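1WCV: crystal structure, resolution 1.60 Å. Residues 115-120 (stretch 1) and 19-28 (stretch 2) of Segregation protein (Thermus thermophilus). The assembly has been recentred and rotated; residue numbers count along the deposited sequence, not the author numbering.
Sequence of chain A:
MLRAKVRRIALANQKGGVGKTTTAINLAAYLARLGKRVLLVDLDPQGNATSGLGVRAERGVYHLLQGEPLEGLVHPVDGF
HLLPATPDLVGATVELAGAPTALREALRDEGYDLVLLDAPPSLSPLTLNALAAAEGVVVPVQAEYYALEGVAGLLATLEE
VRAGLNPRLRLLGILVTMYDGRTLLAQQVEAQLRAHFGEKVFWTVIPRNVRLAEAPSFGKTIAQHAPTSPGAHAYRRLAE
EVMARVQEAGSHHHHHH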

ATOM      1  N   VAL A 115      -1.583 -10.080 -20.346  1.00 18.95           N
ATOM      2  CA  VAL A 115      -0.376 -10.776 -20.767  1.00 19.12           C
ATOM      3  C   VAL A 115       0.824 -10.146 -20.062  1.00 15.73           C
ATOM      4  O   VAL A 115       1.070  -8.953 -20.209  1.00 19.52           O
ATOM      5  CB  VAL A 115      -0.174 -10.655 -22.288  1.00 17.30           C
ATOM      6  CG1 VAL A 115       1.020 -11.506 -22.721  1.00 19.99           C
ATOM      7  CG2 VAL A 115      -1.444 -11.085 -23.017  1.00 19.95           C
ATOM      8  N   LEU A 116       1.543 -10.943 -19.280  1.00 14.07           N
ATOM      9  CA  LEU A 116       2.719 -10.450 -18.556  1.00 14.33           C
ATOM     10  C   LEU A 116       3.978 -10.923 -19.264  1.00 16.05           C
ATOM     11  O   LEU A 116       4.113 -12.103 -19.573  1.00 17.58           O
ATOM     12  CB  LEU A 116       2.720 -10.961 -17.107  1.00 18.36           C
ATOM     13  CG  LEU A 116       1.844 -10.216 -16.088  1.00 19.67           C
ATOM     14  CD1 LEU A 116       0.418 -10.091 -16.594  1.00 21.95           C
ATOM     15  CD2 LEU A 116       1.872 -10.965 -14.758  1.00 19.12           C
ATOM     16  N   LEU A 117       4.900 -10.002 -19.518  1.00 15.49           N
ATOM     17  CA  LEU A 117       6.144 -10.351 -20.201  1.00 16.28           C
ATOM     18  C   LEU A 117       7.328 -10.177 -19.266  1.00 16.90           C
ATOM     19  O   LEU A 117       7.684  -9.051 -18.937  1.00 18.23           O
ATOM     20  CB  LEU A 117       6.338  -9.446 -21.415  1.00 15.93           C
ATOM     21  CG  LEU A 117       5.164  -9.289 -22.376  1.00 18.62           C
ATOM     22  CD1 LEU A 117       5.450  -8.143 -23.338  1.00 23.35           C
ATOM     23  CD2 LEU A 117       4.931 -10.598 -23.126  1.00 22.19           C
ATOM     24  N   ASP A 118       7.934 -11.281 -18.839  1.00 18.86           N
ATOM     25  CA  ASP A 118       9.088 -11.210 -17.949  1.00 17.80           C
ATOM     26  C   ASP A 118      10.332 -10.983 -18.797  1.00 17.64           C
ATOM     27  O   ASP A 118      10.915 -11.925 -19.324  1.00 17.10           O
ATOM     28  CB  ASP A 118       9.221 -12.498 -17.133  1.00 17.54           C
ATOM     29  CG  ASP A 118      10.248 -12.376 -16.024  1.00 20.59           C
ATOM     30  OD1 ASP A 118      10.503 -11.234 -15.574  1.00 23.09           O
ATOM     31  OD2 ASP A 118      10.794 -13.413 -15.587  1.00 24.34           O
ATOM     32  N   ALA A 119      10.735  -9.719 -18.907  1.00 18.07           N
ATOM     33  CA  ALA A 119      11.882  -9.317 -19.718  1.00 18.79           C
ATOM     34  C   ALA A 119      13.242  -9.480 -19.060  1.00 19.99           C
ATOM     35  O   ALA A 119      13.395  -9.307 -17.852  1.00 20.24           O
ATOM     36  CB  ALA A 119      11.709  -7.871 -20.150  1.00 19.11           C
ATOM     37  N   PRO A 120      14.261  -9.820 -19.860  1.00 19.02           N
ATOM     38  CA  PRO A 120      15.604  -9.985 -19.301  1.00 19.84           C
ATOM     39  C   PRO A 120      16.170  -8.600 -18.992  1.00 20.84           C
ATOM     40  O   PRO A 120      15.675  -7.593 -19.499  1.00 22.83           O
ATOM     41  CB  PRO A 120      16.361 -10.690 -20.421  1.00 21.32           C
ATOM     42  CG  PRO A 120      15.705 -10.171 -21.650  1.00 20.08           C
ATOM     43  CD  PRO A 120      14.231 -10.164 -21.292  1.00 19.97           C
TER
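Stretch 2 19-28: GKTTTAINLA

The ammonium group of K20 is held by two acceptors, one on the last strand residue, D118, and one on the loop residue that follows, A119: NZ forms a salt bridge with D118 OD1 at 2.7 Å and donates a hydrogen bond to A119 O, a backbone carbonyl, at 2.8 Å. Its side chain leaves the helix extended (chi1 and chi2 both t) and then turns through p at chi3 and chi4 to reach both oxygens.

Residues 19-28 are helical throughout, with backbone hydrogen bonds running from T23 N to G19 O through A28 N to A24 O. This helix lies nearly antiparallel to strand 115-118, with a signed crossing angle of -163° and a closest axial approach of 8.8 Å. The backbones come nearest at D118 and A24, whose CA atoms are 6.0 Å apart; the small side chain of A24 accommodates this approach, its CB lying 3.8 Å from D118 CG. The other carboxylate oxygen, D118 OD2, lies 3.0 Å from T21 OG1.

Farther along the helix the contact becomes apolar. L116 points toward it and places CD2 3.9 Å from L27 CB and 3.8 Å from A28 CB, while the same CD2 approaches A28 N at 3.6 Å. L117, between the two contacting strand residues, points away, as expected from strand alternation.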

ATOM      1  N   GLY A  19      13.682 -10.402  -7.501  1.00 21.94           N
ATOM      2  CA  GLY A  19      12.454  -9.658  -7.264  1.00 20.72           C
ATOM      3  C   GLY A  19      11.603  -9.495  -8.508  1.00 21.52           C
ATOM      4  O   GLY A  19      10.371  -9.551  -8.446  1.00 17.64           O
ATOM      5  N   LYS A  20      12.261  -9.308  -9.650  1.00 17.07           N
ATOM      6  CA  LYS A  20      11.554  -9.117 -10.908  1.00 17.01           C
ATOM      7  C   LYS A  20      10.806 -10.370 -11.336  1.00 15.63           C
ATOM      8  O   LYS A  20       9.627 -10.318 -11.676  1.00 15.77           O
ATOM      9  CB  LYS A  20      12.535  -8.712 -12.012  1.00 17.52           C
ATOM     10  CG  LYS A  20      11.878  -8.527 -13.376  1.00 18.37           C
ATOM     11  CD  LYS A  20      12.914  -8.211 -14.449  1.00 21.25           C
ATOM     12  CE  LYS A  20      13.851  -9.393 -14.673  1.00 24.70           C
ATOM     13  NZ  LYS A  20      13.137 -10.519 -15.327  1.00 25.91           N
ATOM     14  N   THR A  21      11.500 -11.500 -11.320  1.00 15.21           N
ATOM     15  CA  THR A  21      10.869 -12.746 -11.725  1.00 18.03           C
ATOM     16  C   THR A  21       9.848 -13.202 -10.692  1.00 16.69           C
ATOM     17  O   THR A  21       8.801 -13.739 -11.049  1.00 16.13           O
ATOM     18  CB  THR A  21      11.926 -13.838 -11.977  1.00 22.48           C
ATOM     19  OG1 THR A  21      12.647 -13.506 -13.171  1.00 20.99           O
ATOM     20  CG2 THR A  21      11.272 -15.202 -12.155  1.00 23.50           C
ATOM     21  N   THR A  22      10.143 -12.986  -9.415  1.00 15.95           N
ATOM     22  CA  THR A  22       9.194 -13.360  -8.373  1.00 19.51           C
ATOM     23  C   THR A  22       7.930 -12.529  -8.577  1.00 15.70           C
ATOM     24  O   THR A  22       6.817 -13.008  -8.354  1.00 13.80           O
ATOM     25  CB  THR A  22       9.771 -13.092  -6.967  1.00 21.92           C
ATOM     26  OG1 THR A  22      10.802 -14.045  -6.687  1.00 30.56           O
ATOM     27  CG2 THR A  22       8.686 -13.213  -5.903  1.00 23.24           C
ATOM     28  N   THR A  23       8.099 -11.287  -9.015  1.00 14.31           N
ATOM     29  CA  THR A  23       6.948 -10.429  -9.252  1.00 13.36           C
ATOM     30  C   THR A  23       6.151 -10.914 -10.458  1.00 13.22           C
ATOM     31  O   THR A  23       4.922 -10.927 -10.420  1.00 14.15           O
ATOM     32  CB  THR A  23       7.364  -8.969  -9.481  1.00 12.25           C
ATOM     33  OG1 THR A  23       7.954  -8.453  -8.284  1.00 15.14           O
ATOM     34  CG2 THR A  23       6.172  -8.125  -9.863  1.00 13.29           C
ATOM     35  N   ALA A  24       6.846 -11.310 -11.523  1.00 12.85           N
ATOM     36  CA  ALA A  24       6.157 -11.790 -12.726  1.00 11.69           C
ATOM     37  C   ALA A  24       5.329 -13.028 -12.394  1.00 12.24           C
ATOM     38  O   ALA A  24       4.168 -13.136 -12.783  1.00 14.21           O
ATOM     39  CB  ALA A  24       7.171 -12.133 -13.819  1.00 15.96           C
ATOM     40  N   ILE A  25       5.943 -13.954 -11.669  1.00 12.49           N
ATOM     41  CA  ILE A  25       5.281 -15.196 -11.291  1.00 13.93           C
ATOM     42  C   ILE A  25       4.067 -14.980 -10.402  1.00 14.94           C
ATOM     43  O   ILE A  25       2.975 -15.481 -10.682  1.00 15.26           O
ATOM     44  CB  ILE A  25       6.242 -16.142 -10.523  1.00 14.65           C
ATOM     45  CG1 ILE A  25       7.355 -16.647 -11.450  1.00 21.32           C
ATOM     46  CG2 ILE A  25       5.453 -17.293  -9.892  1.00 17.23           C
ATOM     47  CD1 ILE A  25       6.863 -17.334 -12.682  1.00 30.43           C
ATOM     48  N   ASN A  26       4.259 -14.228  -9.326  1.00 14.03           N
ATOM     49  CA  ASN A  26       3.180 -14.030  -8.380  1.00 13.64           C
ATOM     50  C   ASN A  26       2.114 -13.040  -8.767  1.00 15.40           C
ATOM     51  O   ASN A  26       0.979 -13.159  -8.306  1.00 13.49           O
ATOM     52  CB  ASN A  26       3.758 -13.721  -7.003  1.00 13.62           C
ATOM     53  CG  ASN A  26       4.502 -14.910  -6.425  1.00 14.89           C
ATOM     54  OD1 ASN A  26       3.953 -16.012  -6.338  1.00 18.43           O
ATOM     55  ND2 ASN A  26       5.752 -14.702  -6.035  1.00 23.06           N
ATOM     56  N   LEU A  27       2.456 -12.076  -9.618  1.00 14.85           N
ATOM     57  CA  LEU A  27       1.463 -11.117 -10.083  1.00 16.14           C
ATOM     58  C   LEU A  27       0.514 -11.940 -10.958  1.00 15.26           C
ATOM     59  O   LEU A  27      -0.706 -11.787 -10.909  1.00 16.22           O
ATOM     60  CB  LEU A  27       2.114 -10.033 -10.943  1.00 18.39           C
ATOM     61  CG  LEU A  27       1.680  -8.570 -10.815  1.00 26.01           C
ATOM     62  CD1 LEU A  27       1.934  -7.897 -12.154  1.00 24.47           C
ATOM     63  CD2 LEU A  27       0.209  -8.442 -10.429  1.00 22.50           C
ATOM     64  N   ALA A  28       1.096 -12.826 -11.760  1.00 17.59           N
ATOM     65  CA  ALA A  28       0.313 -13.672 -12.642  1.00 16.55           C
ATOM     66  C   ALA A  28      -0.591 -14.590 -11.832  1.00 16.36           C
ATOM     67  O   ALA A  28      -1.753 -14.784 -12.174  1.00 18.29           O
ATOM     68  CB  ALA A  28       1.236 -14.497 -13.529  1.00 19.39           C
TER